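Local coordinates for protein transcriptional regulator, LYSR family (Neisseria meningitidis, PDB 4AB5) that probably senses a small effector through this regulatory domain of a DNA-binding LysR-family transcription factor, and so controls methionine biosynthesis genes, at residues 58-63 / 196-201; 90-95 / 151-156; 107-112 / 144-149. All coordinates share one frame; numbering follows the deposited sequence.

Interaction 1 (58-63 / 196-201)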
ATOM      1  N   ALA B  58       4.319 -21.876   5.844  1.00 49.91           N
ATOM      2  CA  ALA B  58       5.117 -21.030   4.946  1.00 47.62           C
ATOM      3  C   ALA B  58       6.451 -21.722   4.638  1.00 50.91           C
ATOM      4  O   ALA B  58       6.924 -22.521   5.447  1.00 50.20           O
ATOM      5  CB  ALA B  58       5.364 -19.662   5.576  1.00 47.38           C
ATOM      6  N   ASP B  59       7.059 -21.400   3.477  1.00 47.09           N
ATOM      7  CA  ASP B  59       8.321 -21.998   3.009  1.00 46.86           C
ATOM      8  C   ASP B  59       9.530 -21.053   3.100  1.00 49.10           C
ATOM      9  O   ASP B  59      10.665 -21.523   3.223  1.00 49.89           O
ATOM     10  CB  ASP B  59       8.158 -22.564   1.591  1.00 47.84           C
ATOM     11  CG  ASP B  59       6.913 -23.413   1.424  1.00 54.78           C
ATOM     12  OD1 ASP B  59       6.934 -24.588   1.846  1.00 58.22           O
ATOM     13  OD2 ASP B  59       5.906 -22.889   0.899  1.00 55.54           O
ATOM     14  N   LEU B  60       9.285 -19.735   3.087  1.00 42.30           N
ATOM     15  CA  LEU B  60      10.327 -18.716   3.220  1.00 40.74           C
ATOM     16  C   LEU B  60       9.757 -17.504   3.952  1.00 43.62           C
ATOM     17  O   LEU B  60       8.624 -17.096   3.673  1.00 41.73           O
ATOM     18  CB  LEU B  60      10.891 -18.328   1.848  1.00 39.65           C
ATOM     19  CG  LEU B  60      12.176 -17.505   1.798  1.00 43.73           C
ATOM     20  CD1 LEU B  60      13.029 -17.936   0.627  1.00 44.39           C
ATOM     21  CD2 LEU B  60      11.869 -16.012   1.658  1.00 44.00           C
ATOM     22  N   ALA B  61      10.541 -16.936   4.897  1.00 39.73           N
ATOM     23  CA  ALA B  61      10.138 -15.768   5.670  1.00 39.10           C
ATOM     24  C   ALA B  61      11.137 -14.614   5.572  1.00 44.33           C
ATOM     25  O   ALA B  61      12.343 -14.838   5.665  1.00 45.10           O
ATOM     26  CB  ALA B  61       9.919 -16.149   7.126  1.00 40.56           C
ATOM     27  N   ILE B  62      10.625 -13.378   5.382  1.00 39.78           N
ATOM     28  CA  ILE B  62      11.432 -12.157   5.352  1.00 39.61           C
ATOM     29  C   ILE B  62      11.455 -11.660   6.800  1.00 45.56           C
ATOM     30  O   ILE B  62      10.395 -11.391   7.381  1.00 45.67           O
ATOM     31  CB  ILE B  62      10.875 -11.096   4.349  1.00 41.34           C
ATOM     32  CG1 ILE B  62      10.733 -11.657   2.899  1.00 41.46           C
ATOM     33  CG2 ILE B  62      11.658  -9.771   4.393  1.00 40.71           C
ATOM     34  CD1 ILE B  62      12.039 -12.273   2.178  1.00 50.00           C
ATOM     35  N   VAL B  63      12.661 -11.620   7.405  1.00 42.44           N
ATOM     36  CA  VAL B  63      12.846 -11.249   8.809  1.00 42.28           C
ATOM     37  C   VAL B  63      13.909 -10.150   9.028  1.00 47.17           C
ATOM     38  O   VAL B  63      14.850 -10.036   8.240  1.00 45.04           O
ATOM     39  CB  VAL B  63      13.088 -12.504   9.701  1.00 47.23           C
ATOM     40  CG1 VAL B  63      11.836 -13.390   9.779  1.00 46.88           C
ATOM     41  CG2 VAL B  63      14.310 -13.307   9.237  1.00 47.73           C
ATOM     42  N   SER B 196      16.760 -25.594  -4.641  1.00 54.85           N
ATOM     43  CA  SER B 196      17.347 -24.611  -5.553  1.00 53.91           C
ATOM     44  C   SER B 196      16.560 -23.323  -5.706  1.00 54.24           C
ATOM     45  O   SER B 196      17.163 -22.250  -5.628  1.00 54.15           O
ATOM     46  CB  SER B 196      17.601 -25.240  -6.921  1.00 58.88           C
ATOM     47  OG  SER B 196      16.442 -25.864  -7.454  1.00 67.89           O
ATOM     48  N   TYR B 197      15.226 -23.424  -5.902  1.00 47.50           N
ATOM     49  CA  TYR B 197      14.349 -22.274  -6.103  1.00 44.52           C
ATOM     50  C   TYR B 197      14.298 -21.331  -4.923  1.00 48.16           C
ATOM     51  O   TYR B 197      14.225 -20.119  -5.134  1.00 46.87           O
ATOM     52  CB  TYR B 197      12.948 -22.673  -6.578  1.00 44.03           C
ATOM     53  CG  TYR B 197      12.200 -23.636  -5.683  1.00 44.17           C
ATOM     54  CD1 TYR B 197      11.439 -23.175  -4.610  1.00 44.53           C
ATOM     55  CD2 TYR B 197      12.158 -24.996  -5.975  1.00 46.01           C
ATOM     56  CE1 TYR B 197      10.722 -24.054  -3.798  1.00 45.89           C
ATOM     57  CE2 TYR B 197      11.425 -25.881  -5.188  1.00 46.71           C
ATOM     58  CZ  TYR B 197      10.719 -25.409  -4.090  1.00 52.28           C
ATOM     59  OH  TYR B 197      10.004 -26.274  -3.297  1.00 50.07           O
ATOM     60  N   LEU B 198      14.352 -21.883  -3.686  1.00 45.17           N
ATOM     61  CA  LEU B 198      14.358 -21.101  -2.449  1.00 44.36           C
ATOM     62  C   LEU B 198      15.611 -20.251  -2.419  1.00 49.42           C
ATOM     63  O   LEU B 198      15.524 -19.047  -2.207  1.00 49.58           O
ATOM     64  CB  LEU B 198      14.303 -22.006  -1.201  1.00 44.82           C
ATOM     65  CG  LEU B 198      13.000 -22.764  -0.940  1.00 48.79           C
ATOM     66  CD1 LEU B 198      13.116 -23.589   0.309  1.00 49.15           C
ATOM     67  CD2 LEU B 198      11.812 -21.811  -0.801  1.00 50.34           C
ATOM     68  N   ASN B 199      16.762 -20.870  -2.711  1.00 46.83           N
ATOM     69  CA  ASN B 199      18.058 -20.220  -2.787  1.00 46.59           C
ATOM     70  C   ASN B 199      18.092 -19.210  -3.924  1.00 48.17           C
ATOM     71  O   ASN B 199      18.618 -18.113  -3.736  1.00 46.22           O
ATOM     72  CB  ASN B 199      19.170 -21.258  -2.933  1.00 46.56           C
ATOM     73  CG  ASN B 199      20.265 -21.109  -1.930  1.00 76.93           C
ATOM     74  OD1 ASN B 199      21.402 -20.783  -2.274  1.00 76.73           O
ATOM     75  ND2 ASN B 199      19.937 -21.183  -0.649  1.00 69.34           N
ATOM     76  N   ASN B 200      17.492 -19.566  -5.087  1.00 44.56           N
ATOM     77  CA  ASN B 200      17.441 -18.688  -6.245  1.00 43.55           C
ATOM     78  C   ASN B 200      16.513 -17.487  -6.014  1.00 46.81           C
ATOM     79  O   ASN B 200      16.787 -16.408  -6.542  1.00 46.47           O
ATOM     80  CB  ASN B 200      17.133 -19.463  -7.521  1.00 43.45           C
ATOM     81  CG  ASN B 200      17.185 -18.628  -8.762  1.00 67.45           C
ATOM     82  OD1 ASN B 200      18.208 -18.044  -9.142  1.00 67.38           O
ATOM     83  ND2 ASN B 200      16.040 -18.494  -9.370  1.00 56.12           N
ATOM     84  N   PHE B 201      15.450 -17.648  -5.193  1.00 42.40           N
ATOM     85  CA  PHE B 201      14.564 -16.525  -4.872  1.00 40.71           C
ATOM     86  C   PHE B 201      15.318 -15.465  -4.059  1.00 42.61           C
ATOM     87  O   PHE B 201      15.114 -14.271  -4.270  1.00 39.97           O
ATOM     88  CB  PHE B 201      13.293 -16.976  -4.131  1.00 41.92           C
ATOM     89  CG  PHE B 201      12.277 -15.872  -3.946  1.00 41.56           C
ATOM     90  CD1 PHE B 201      11.702 -15.244  -5.044  1.00 42.85           C
ATOM     91  CD2 PHE B 201      11.886 -15.472  -2.672  1.00 44.11           C
ATOM     92  CE1 PHE B 201      10.759 -14.225  -4.869  1.00 43.35           C
ATOM     93  CE2 PHE B 201      10.936 -14.454  -2.495  1.00 46.13           C
ATOM     94  CZ  PHE B 201      10.388 -13.828  -3.594  1.00 43.06           C
TER
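Leu60 meets Leu198 and Phe201 in a buried, mainly apolar strand-to-helix contact, where the start of strand 60-63 packs against the first two turns of helix 196-212 in one lobe of the LysR effector-binding domain. The backbones come nearest at Leu60 and Leu198, whose CA atoms lie 7.4 Å apart. One methyl does most of the work. CD1 of Leu60 reaches the helix because chi1 (-167°) swings CG away from the backbone N, and it lies 3.9 Å from the backbone carbonyl Leu198 O and 4.3 Å from Leu198 CD2. The same CD1 approaches Phe201 near the plane of the ring, 4.3 Å from CD2 at its edge. Leu198 and Phe201, three residues apart, stand about one helical turn from each other and so present their side chains to the same methyl. Leu198 CD2 in turn extends to the backbone carbonyl of Asp59, 4.2 Å from its O. Branched leucines and a flat phenylalanine suit this interface because they fill it without needing polar partners. Asp59, the one charged residue here, directs its carboxylate to a salt bridge with Arg11. Leu10 of the adjacent parallel strand 8-13 touches all three apolar side chains, Ala186 and Ile188 of strand 171-189 also pack on Leu60, and helix 20-33 covers Phe201 through Leu23, Met27 and an edge-to-face contact with Phe30.

Interaction 2 (90-95 / 151-156)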
ATOM      1  N   HIS B  90       9.270  22.177   9.542  1.00 36.90           N
ATOM      2  CA  HIS B  90       9.376  21.573  10.878  1.00 35.61           C
ATOM      3  C   HIS B  90      10.651  21.963  11.659  1.00 40.40           C
ATOM      4  O   HIS B  90      11.736  21.920  11.084  1.00 39.72           O
ATOM      5  CB  HIS B  90       9.263  20.024  10.774  1.00 35.04           C
ATOM      6  CG  HIS B  90       8.951  19.336  12.074  1.00 37.70           C
ATOM      7  ND1 HIS B  90       7.690  18.823  12.334  1.00 38.56           N
ATOM      8  CD2 HIS B  90       9.740  19.112  13.152  1.00 38.56           C
ATOM      9  CE1 HIS B  90       7.753  18.317  13.557  1.00 37.27           C
ATOM     10  NE2 HIS B  90       8.965  18.475  14.088  1.00 38.00           N
ATOM     11  N   PRO B  91      10.532  22.295  12.977  1.00 38.04           N
ATOM     12  CA  PRO B  91      11.722  22.630  13.782  1.00 39.07           C
ATOM     13  C   PRO B  91      12.860  21.603  13.762  1.00 43.24           C
ATOM     14  O   PRO B  91      14.027  21.995  13.821  1.00 43.33           O
ATOM     15  CB  PRO B  91      11.148  22.782  15.193  1.00 41.23           C
ATOM     16  CG  PRO B  91       9.743  23.220  14.964  1.00 44.79           C
ATOM     17  CD  PRO B  91       9.301  22.423  13.786  1.00 39.45           C
ATOM     18  N   LEU B  92      12.530  20.300  13.654  1.00 39.16           N
ATOM     19  CA  LEU B  92      13.523  19.218  13.620  1.00 39.06           C
ATOM     20  C   LEU B  92      14.439  19.218  12.397  1.00 43.25           C
ATOM     21  O   LEU B  92      15.490  18.575  12.436  1.00 44.06           O
ATOM     22  CB  LEU B  92      12.888  17.836  13.827  1.00 38.36           C
ATOM     23  CG  LEU B  92      12.383  17.501  15.229  1.00 42.73           C
ATOM     24  CD1 LEU B  92      11.539  16.248  15.194  1.00 42.44           C
ATOM     25  CD2 LEU B  92      13.536  17.337  16.223  1.00 44.78           C
ATOM     26  N   ALA B  93      14.080  19.970  11.340  1.00 39.48           N
ATOM     27  CA  ALA B  93      14.910  20.098  10.141  1.00 40.27           C
ATOM     28  C   ALA B  93      16.194  20.875  10.475  1.00 48.71           C
ATOM     29  O   ALA B  93      17.191  20.739   9.768  1.00 50.89           O
ATOM     30  CB  ALA B  93      14.138  20.793   9.027  1.00 40.03           C
ATOM     31  N   ALA B  94      16.176  21.646  11.579  1.00 45.77           N
ATOM     32  CA  ALA B  94      17.311  22.415  12.083  1.00 47.25           C
ATOM     33  C   ALA B  94      18.414  21.520  12.673  1.00 52.44           C
ATOM     34  O   ALA B  94      19.566  21.948  12.744  1.00 54.06           O
ATOM     35  CB  ALA B  94      16.836  23.409  13.130  1.00 48.20           C
ATOM     36  N   LYS B  95      18.057  20.296  13.117  1.00 47.53           N
ATOM     37  CA  LYS B  95      18.991  19.327  13.686  1.00 47.94           C
ATOM     38  C   LYS B  95      19.433  18.343  12.607  1.00 52.57           C
ATOM     39  O   LYS B  95      18.586  17.764  11.926  1.00 51.48           O
ATOM     40  CB  LYS B  95      18.346  18.551  14.848  1.00 49.81           C
ATOM     41  CG  LYS B  95      18.063  19.379  16.093  1.00 59.65           C
ATOM     42  CD  LYS B  95      17.797  18.508  17.328  1.00 70.31           C
ATOM     43  CE  LYS B  95      19.060  18.175  18.091  1.00 82.32           C
ATOM     44  NZ  LYS B  95      18.779  17.492  19.379  1.00 86.85           N
ATOM     45  N   ARG B 151       1.856  16.878  10.120  1.00 24.82           N
ATOM     46  CA  ARG B 151       0.962  16.076  10.965  1.00 24.86           C
ATOM     47  C   ARG B 151       1.718  15.157  11.926  1.00 28.95           C
ATOM     48  O   ARG B 151       1.114  14.530  12.803  1.00 28.36           O
ATOM     49  CB  ARG B 151      -0.071  15.305  10.111  1.00 23.43           C
ATOM     50  CG  ARG B 151      -1.147  16.202   9.511  1.00 31.71           C
ATOM     51  CD  ARG B 151      -2.064  16.708  10.603  1.00 45.10           C
ATOM     52  NE  ARG B 151      -2.991  17.734  10.141  1.00 56.47           N
ATOM     53  CZ  ARG B 151      -2.838  19.028  10.375  1.00 73.93           C
ATOM     54  NH1 ARG B 151      -1.784  19.466  11.056  1.00 64.84           N
ATOM     55  NH2 ARG B 151      -3.732  19.898   9.926  1.00 60.82           N
ATOM     56  N   GLY B 152       3.034  15.119  11.760  1.00 26.47           N
ATOM     57  CA  GLY B 152       3.948  14.318  12.562  1.00 27.31           C
ATOM     58  C   GLY B 152       5.260  14.073  11.850  1.00 31.16           C
ATOM     59  O   GLY B 152       5.556  14.720  10.836  1.00 29.46           O
ATOM     60  N   ILE B 153       6.068  13.155  12.412  1.00 28.81           N
ATOM     61  CA  ILE B 153       7.360  12.709  11.869  1.00 28.62           C
ATOM     62  C   ILE B 153       7.340  11.188  11.673  1.00 31.52           C
ATOM     63  O   ILE B 153       6.447  10.524  12.197  1.00 30.90           O
ATOM     64  CB  ILE B 153       8.570  13.199  12.717  1.00 32.72           C
ATOM     65  CG1 ILE B 153       8.524  12.665  14.178  1.00 34.21           C
ATOM     66  CG2 ILE B 153       8.707  14.740  12.658  1.00 32.13           C
ATOM     67  CD1 ILE B 153       9.825  12.778  14.942  1.00 39.48           C
ATOM     68  N   ALA B 154       8.299  10.636  10.913  1.00 28.58           N
ATOM     69  CA  ALA B 154       8.368   9.191  10.669  1.00 28.05           C
ATOM     70  C   ALA B 154       9.793   8.713  10.488  1.00 34.82           C
ATOM     71  O   ALA B 154      10.692   9.526  10.298  1.00 34.59           O
ATOM     72  CB  ALA B 154       7.549   8.824   9.435  1.00 27.46           C
ATOM     73  N   ALA B 155       9.993   7.385  10.558  1.00 33.60           N
ATOM     74  CA  ALA B 155      11.262   6.704  10.315  1.00 34.63           C
ATOM     75  C   ALA B 155      11.015   5.726   9.173  1.00 38.76           C
ATOM     76  O   ALA B 155      10.148   4.850   9.275  1.00 39.21           O
ATOM     77  CB  ALA B 155      11.731   5.960  11.555  1.00 36.34           C
ATOM     78  N   LEU B 156      11.725   5.915   8.063  1.00 34.29           N
ATOM     79  CA  LEU B 156      11.560   5.065   6.888  1.00 33.44           C
ATOM     80  C   LEU B 156      12.904   4.725   6.253  1.00 35.93           C
ATOM     81  O   LEU B 156      13.850   5.487   6.450  1.00 35.10           O
ATOM     82  CB  LEU B 156      10.638   5.748   5.851  1.00 32.37           C
ATOM     83  CG  LEU B 156       9.142   5.813   6.166  1.00 35.95           C
ATOM     84  CD1 LEU B 156       8.442   6.754   5.212  1.00 35.20           C
ATOM     85  CD2 LEU B 156       8.496   4.431   6.125  1.00 37.78           C
TER
HETATM   86  O   HOH W   1       6.524  17.085   9.695  1.00 16.65           O
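Gly152 O accepts a hydrogen bond of 2.8 Å from a water that also joins it to His90, where ND1 of the imidazole gives the water a weak bond of 3.4 Å. This bridge spans the edge of a small apolar contact centred on Ile153. Its CG2 methyl sits over one face of the His90 ring in a CH-pi contact, 4.1 Å from the ring centroid and 23° off the normal, displaced to the rim where CE1 is 3.8 Å away. The histidine thus serves twice, with a flat face for the methyl and a ring nitrogen for the water. The other branch of Ile153 has CG1 between the backbone N and carbonyl carbon (chi1 61°), and its CD1 methyl comes to 3.9 Å from Leu92 CD1. Beta-branching lets one residue meet both partners, each side chain crossing that of Ile153 at about a right angle. His90 and Leu92 are held together by a short 3-10 turn, in which Ala93 N bonds to His90 O at 3.1 Å. Cys86 also touches Ile153, and Glu106 packs on His90 and Leu92. The loop joining strands 72-86 and 97-98 thus packs on residues leading into strand 154-157, within a domain of the periplasmic-binding-protein clan.

Interaction 3 (107-112 / 144-149)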
ATOM      1  N   THR B 107       4.471  13.726  17.161  1.00 38.03           N
ATOM      2  CA  THR B 107       3.555  12.648  16.772  1.00 35.85           C
ATOM      3  C   THR B 107       4.356  11.752  15.817  1.00 38.29           C
ATOM      4  O   THR B 107       4.959  12.257  14.872  1.00 38.72           O
ATOM      5  CB  THR B 107       2.267  13.238  16.111  1.00 34.84           C
ATOM      6  OG1 THR B 107       1.467  13.867  17.112  1.00 33.24           O
ATOM      7  CG2 THR B 107       1.418  12.189  15.392  1.00 27.00           C
ATOM      8  N   LEU B 108       4.380  10.439  16.070  1.00 33.83           N
ATOM      9  CA  LEU B 108       5.103   9.490  15.234  1.00 32.91           C
ATOM     10  C   LEU B 108       4.144   8.764  14.280  1.00 36.03           C
ATOM     11  O   LEU B 108       3.166   8.160  14.724  1.00 35.35           O
ATOM     12  CB  LEU B 108       5.913   8.494  16.105  1.00 33.71           C
ATOM     13  CG  LEU B 108       6.913   7.548  15.380  1.00 36.94           C
ATOM     14  CD1 LEU B 108       8.047   8.322  14.701  1.00 36.45           C
ATOM     15  CD2 LEU B 108       7.484   6.533  16.337  1.00 35.91           C
ATOM     16  N   ILE B 109       4.411   8.857  12.970  1.00 32.34           N
ATOM     17  CA  ILE B 109       3.608   8.187  11.941  1.00 31.45           C
ATOM     18  C   ILE B 109       4.285   6.876  11.552  1.00 36.13           C
ATOM     19  O   ILE B 109       5.454   6.873  11.170  1.00 35.63           O
ATOM     20  CB  ILE B 109       3.230   9.103  10.743  1.00 33.19           C
ATOM     21  CG1 ILE B 109       2.723  10.475  11.250  1.00 32.99           C
ATOM     22  CG2 ILE B 109       2.174   8.420   9.845  1.00 32.41           C
ATOM     23  CD1 ILE B 109       2.874  11.574  10.310  1.00 39.99           C
ATOM     24  N   THR B 110       3.583   5.751  11.782  1.00 34.00           N
ATOM     25  CA  THR B 110       4.083   4.392  11.542  1.00 34.17           C
ATOM     26  C   THR B 110       3.031   3.540  10.822  1.00 36.78           C
ATOM     27  O   THR B 110       1.893   3.978  10.638  1.00 34.55           O
ATOM     28  CB  THR B 110       4.416   3.690  12.901  1.00 45.45           C
ATOM     29  OG1 THR B 110       3.213   3.270  13.552  1.00 47.89           O
ATOM     30  CG2 THR B 110       5.253   4.541  13.853  1.00 44.37           C
ATOM     31  N   TYR B 111       3.396   2.284  10.494  1.00 34.80           N
ATOM     32  CA  TYR B 111       2.477   1.288   9.942  1.00 34.29           C
ATOM     33  C   TYR B 111       1.638   0.752  11.117  1.00 39.52           C
ATOM     34  O   TYR B 111       2.111   0.820  12.258  1.00 37.88           O
ATOM     35  CB  TYR B 111       3.233   0.169   9.211  1.00 34.42           C
ATOM     36  CG  TYR B 111       4.029   0.691   8.039  1.00 33.95           C
ATOM     37  CD1 TYR B 111       3.395   1.145   6.886  1.00 34.88           C
ATOM     38  CD2 TYR B 111       5.416   0.792   8.102  1.00 34.78           C
ATOM     39  CE1 TYR B 111       4.124   1.654   5.809  1.00 35.23           C
ATOM     40  CE2 TYR B 111       6.156   1.306   7.033  1.00 35.31           C
ATOM     41  CZ  TYR B 111       5.504   1.735   5.888  1.00 43.22           C
ATOM     42  OH  TYR B 111       6.222   2.240   4.832  1.00 47.07           O
ATOM     43  N   PRO B 112       0.372   0.298  10.900  1.00 38.65           N
ATOM     44  CA  PRO B 112      -0.468  -0.129  12.039  1.00 40.49           C
ATOM     45  C   PRO B 112      -0.086  -1.525  12.505  1.00 46.32           C
ATOM     46  O   PRO B 112      -0.747  -2.529  12.202  1.00 47.44           O
ATOM     47  CB  PRO B 112      -1.903  -0.043  11.480  1.00 41.89           C
ATOM     48  CG  PRO B 112      -1.762   0.555  10.100  1.00 44.26           C
ATOM     49  CD  PRO B 112      -0.388   0.195   9.645  1.00 39.12           C
ATOM     50  N   ILE B 144       4.063   9.881   3.990  1.00 25.69           N
ATOM     51  CA  ILE B 144       4.806  11.011   3.437  1.00 24.49           C
ATOM     52  C   ILE B 144       3.966  12.276   3.353  1.00 26.36           C
ATOM     53  O   ILE B 144       4.443  13.332   3.774  1.00 26.61           O
ATOM     54  CB  ILE B 144       5.574  10.626   2.126  1.00 27.47           C
ATOM     55  CG1 ILE B 144       6.928   9.988   2.479  1.00 28.29           C
ATOM     56  CG2 ILE B 144       5.791  11.822   1.169  1.00 26.74           C
ATOM     57  CD1 ILE B 144       7.013   8.607   2.185  1.00 39.14           C
ATOM     58  N   GLN B 145       2.706  12.172   2.875  1.00 21.79           N
ATOM     59  CA  GLN B 145       1.817  13.349   2.776  1.00 21.02           C
ATOM     60  C   GLN B 145       1.421  13.914   4.128  1.00 23.56           C
ATOM     61  O   GLN B 145       1.278  15.119   4.255  1.00 22.36           O
ATOM     62  CB  GLN B 145       0.587  13.089   1.897  1.00 22.04           C
ATOM     63  CG  GLN B 145       0.900  12.873   0.415  1.00 25.70           C
ATOM     64  CD  GLN B 145       1.717  13.970  -0.229  1.00 38.58           C
ATOM     65  OE1 GLN B 145       1.515  15.161   0.005  1.00 29.56           O
ATOM     66  NE2 GLN B 145       2.638  13.583  -1.090  1.00 33.83           N
ATOM     67  N   LEU B 146       1.283  13.043   5.140  1.00 21.74           N
ATOM     68  CA  LEU B 146       0.974  13.419   6.515  1.00 22.70           C
ATOM     69  C   LEU B 146       2.188  14.119   7.149  1.00 27.81           C
ATOM     70  O   LEU B 146       2.028  15.150   7.812  1.00 27.06           O
ATOM     71  CB  LEU B 146       0.567  12.184   7.336  1.00 23.18           C
ATOM     72  CG  LEU B 146      -0.846  11.645   7.125  1.00 27.31           C
ATOM     73  CD1 LEU B 146      -1.020  10.346   7.860  1.00 27.42           C
ATOM     74  CD2 LEU B 146      -1.905  12.640   7.565  1.00 31.00           C
ATOM     75  N   VAL B 147       3.402  13.586   6.896  1.00 25.39           N
ATOM     76  CA  VAL B 147       4.659  14.174   7.373  1.00 26.48           C
ATOM     77  C   VAL B 147       4.835  15.583   6.737  1.00 31.03           C
ATOM     78  O   VAL B 147       5.055  16.556   7.459  1.00 31.58           O
ATOM     79  CB  VAL B 147       5.888  13.231   7.158  1.00 30.63           C
ATOM     80  CG1 VAL B 147       7.189  13.926   7.522  1.00 30.58           C
ATOM     81  CG2 VAL B 147       5.755  11.944   7.972  1.00 30.73           C
ATOM     82  N   ALA B 148       4.654  15.684   5.401  1.00 26.95           N
ATOM     83  CA  ALA B 148       4.761  16.921   4.609  1.00 25.46           C
ATOM     84  C   ALA B 148       3.784  18.020   5.045  1.00 28.86           C
ATOM     85  O   ALA B 148       4.084  19.210   4.897  1.00 28.45           O
ATOM     86  CB  ALA B 148       4.569  16.609   3.135  1.00 25.19           C
ATOM     87  N   SER B 149       2.616  17.616   5.576  1.00 24.96           N
ATOM     88  CA  SER B 149       1.553  18.513   6.056  1.00 23.60           C
ATOM     89  C   SER B 149       1.754  18.870   7.543  1.00 27.37           C
ATOM     90  O   SER B 149       0.873  19.481   8.154  1.00 27.25           O
ATOM     91  CB  SER B 149       0.186  17.872   5.832  1.00 25.65           C
ATOM     92  OG  SER B 149      -0.003  17.531   4.466  1.00 35.30           O
TER
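Strand 108-110 runs beside the last turns of helix 140-148, the two backbones being nearest at Ile109 and Val147, whose CA atoms lie 7.6 Å apart. This is the sheet-to-helix packing of an alpha/beta lobe in the periplasmic-binding-protein-like fold of LysR effector domains. Ile109 supplies the strand's share through the end of its longer branch. Its CG1 stands anti to the carbonyl carbon, and the extended chi2 of 155° carries CD1 onward to the helix. There CD1 lies 3.7 Å from Val147 CG2 and 3.8 Å from Leu146 CB, touching two successive helix residues at once. Isoleucine suits the strand because its beta-branched side chain fits an extended backbone while its longer branch spans the gap. Valine offers a short, compact methyl at the helix surface, and Leu146 contributes the base of its side chain. Both meetings are oblique and purely apolar, as befits three buried residues. Ile143, one turn earlier in the helix, also touches Ile109, and Arg135 of the parallel strand 134-136 packs on Ile109 and Leu146. Val147 reaches Ala154 on the strand that follows the helix.

The same end of the helix also meets the second subunit, where Arg31 of that subunit hydrogen-bonds to Gln145 OE1 and, weakly, to Ser149 OG. Ser149 is the first residue to leave helical phi/psi, and a short polar serine suits this place, since its hydroxyl can fold back on the preceding turn. Ser149 OG donates to Gln145 O over 2.7 Å, with a C=O...donor angle of 159° and the donor tilted 21° from the carbonyl plane.

In the fold
Interactions 2 and 3 are neighbours, their centres 10 Å apart, whereas the centre of interaction 1 lies about 36 and 32 Å from theirs, across the centre of the chain. Interactions 2 and 3 meet through the backbone: Ile153 N probably bonds to Thr107 O and Ile153 O to Ile109 N, tying the segments together. Along the chain, 58-63 comes first and 196-201 last, enclosing 90-95 and 151-156, which in turn bracket 107-112 and 144-149. The chain therefore leaves one lobe, builds the other and returns, as in the two-lobed binding-protein fold. The large mixed sheet, with long strands 72-86 and 171-189, connects the regions of interactions 1 and 2.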